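Local coordinates for Thiol:disulfide interchange protein (Proteus mirabilis, PDB 4OD7), which probably acts as a periplasmic dithiol oxidase of the DsbA family, introducing disulfide bonds into folding proteins, at residues 144-149 with 153-158. The protein carries 1 engineered substitution. Numbering follows the deposited sequence.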
loop_
_atom_site.group_PDB
_atom_site.type_symbol
_atom_site.label_atom_id
_atom_site.label_comp_id
_atom_site.label_asym_id
_atom_site.label_seq_id
_atom_site.Cartn_x
_atom_site.Cartn_y
_atom_site.Cartn_z
ATOM N N THR A 144 12.211 5.162 1.993
ATOM C CA THR A 144 13.192 6.113 2.503
ATOM C C THR A 144 12.835 7.603 2.251
ATOM O O THR A 144 12.805 8.401 3.182
ATOM C CB THR A 144 14.583 5.795 1.907
ATOM O OG1 THR A 144 15.009 4.535 2.403
ATOM C CG2 THR A 144 15.626 6.808 2.294
ATOM N N ASP A 145 12.516 7.970 1.014
ATOM C CA ASP A 145 12.354 9.377 0.651
ATOM C C ASP A 145 11.063 9.988 1.177
ATOM O O ASP A 145 10.940 11.210 1.295
ATOM C CB ASP A 145 12.369 9.571 -0.880
ATOM C CG ASP A 145 13.618 9.030 -1.547
ATOM O OD1 ASP A 145 14.580 8.634 -0.867
ATOM O OD2 ASP A 145 13.651 9.047 -2.773
ATOM N N PHE A 146 10.111 9.141 1.511
ATOM C CA PHE A 146 8.869 9.605 2.083
ATOM C C PHE A 146 8.882 9.430 3.619
ATOM O O PHE A 146 7.890 9.719 4.280
ATOM C CB PHE A 146 7.690 8.871 1.443
ATOM C CG PHE A 146 7.443 9.236 0.012
ATOM C CD1 PHE A 146 6.352 10.001 -0.324
ATOM C CD2 PHE A 146 8.295 8.829 -0.993
ATOM C CE1 PHE A 146 6.107 10.357 -1.637
ATOM C CE2 PHE A 146 8.052 9.170 -2.293
ATOM C CZ PHE A 146 6.954 9.945 -2.614
ATOM N N GLN A 147 10.016 8.987 4.164
ATOM C CA GLN A 147 10.189 8.743 5.600
ATOM C C GLN A 147 9.047 7.946 6.232
ATOM O O GLN A 147 8.395 8.398 7.189
ATOM C CB GLN A 147 10.346 10.076 6.343
ATOM N N ILE A 148 8.807 6.753 5.697
ATOM C CA ILE A 148 7.700 5.918 6.152
ATOM C C ILE A 148 8.200 4.998 7.212
ATOM O O ILE A 148 9.073 4.182 6.956
ATOM C CB ILE A 148 7.090 5.117 5.010
ATOM C CG1 ILE A 148 6.700 6.063 3.873
ATOM C CG2 ILE A 148 5.902 4.235 5.515
ATOM C CD1 ILE A 148 5.747 7.137 4.288
ATOM N N ASN A 149 7.639 5.153 8.405
ATOM C CA ASN A 149 8.049 4.393 9.571
ATOM C C ASN A 149 6.932 3.515 10.088
ATOM O O ASN A 149 7.161 2.696 10.951
ATOM C CB ASN A 149 8.458 5.347 10.705
ATOM C CG ASN A 149 9.762 6.073 10.442
ATOM O OD1 ASN A 149 10.721 5.503 9.917
ATOM N ND2 ASN A 149 9.803 7.348 10.818
ATOM N N ALA A 153 0.106 4.008 5.185
ATOM C CA ALA A 153 0.437 5.427 5.061
ATOM C C ALA A 153 0.206 5.869 3.627
ATOM O O ALA A 153 0.377 5.074 2.748
ATOM C CB ALA A 153 1.862 5.657 5.462
ATOM N N MET A 154 -0.177 7.122 3.394
ATOM C CA MET A 154 -0.420 7.627 2.024
ATOM C C MET A 154 0.127 9.064 1.948
ATOM O O MET A 154 -0.036 9.854 2.881
ATOM C CB MET A 154 -1.928 7.575 1.684
ATOM C CG MET A 154 -2.324 7.805 0.253
ATOM S SD MET A 154 -4.110 7.829 -0.013
ATOM C CE MET A 154 -4.548 6.129 0.252
ATOM N N VAL A 155 0.878 9.364 0.901
ATOM C CA VAL A 155 1.448 10.693 0.731
ATOM C C VAL A 155 0.990 11.259 -0.596
ATOM O O VAL A 155 0.928 10.522 -1.583
ATOM C CB VAL A 155 2.945 10.666 0.828
ATOM C CG1 VAL A 155 3.500 12.079 0.663
ATOM C CG2 VAL A 155 3.319 10.068 2.182
ATOM N N ILE A 156 0.613 12.535 -0.621
ATOM C CA ILE A 156 0.044 13.108 -1.836
ATOM C C ILE A 156 0.931 14.202 -2.414
ATOM O O ILE A 156 1.415 15.040 -1.681
ATOM C CB ILE A 156 -1.346 13.633 -1.545
ATOM C CG1 ILE A 156 -2.224 12.441 -1.152
ATOM C CG2 ILE A 156 -1.918 14.339 -2.752
ATOM C CD1 ILE A 156 -3.517 12.809 -0.550
ATOM N N ASP A 157 1.149 14.150 -3.734
ATOM C CA ASP A 157 2.003 15.099 -4.452
ATOM C C ASP A 157 3.421 15.199 -3.895
ATOM O O ASP A 157 4.132 16.200 -4.135
ATOM C CB ASP A 157 1.339 16.473 -4.481
ATOM C CG ASP A 157 0.081 16.478 -5.323
ATOM O OD1 ASP A 157 0.033 15.712 -6.316
ATOM O OD2 ASP A 157 -0.868 17.217 -4.977
ATOM N N GLY A 158 3.847 14.131 -3.219
ATOM C CA GLY A 158 5.153 14.072 -2.590
ATOM C C GLY A 158 5.340 15.103 -1.496
ATOM O O GLY A 158 6.458 15.324 -1.042
#
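The CA atoms of Ile148 and Ala153 are 7.4 Å apart and those of Phe146 and Gly158 7.5 Å, so the chain leaving helix 130-145 runs alongside strand 153-156 in the opposite sense, and no hydrogen bond joins the two backbones. Gln147, with positive phi, closes the helix in a Schellman motif; one backbone bond there runs from Gln147 N to Thr144 O, 3.0 Å. Phe146 and Ile148 pack on one face of the sheet. Phe146 CG lies anti to its own carbonyl carbon (chi1 -70°); with CB already directed toward the strand, this brings the ring edge to Val155. Phe146 CD1 is 3.7 Å from Val155 CB, and Val155 CG1 lies in the ring plane. Further round, Phe146 CE1 comes obliquely to within 4.0 Å of Gly158 CA, just past the strand end. Ile148 packs nearer the start of the strand, its CD1 4.3 Å from Val155 CG2 and its CG2 4.3 Å from Ala153 CB. Met154 and Ile156 start off away from this contact and touch helix 172-187 on the other side of the sheet. Phe146 also touches Val25, and Ile148 Phe27, on neighbouring strand 24-28. In this thioredoxin-fold protein, the contact between helix exit and central strand thus rests on apolar packing, without polar pairing between the segments.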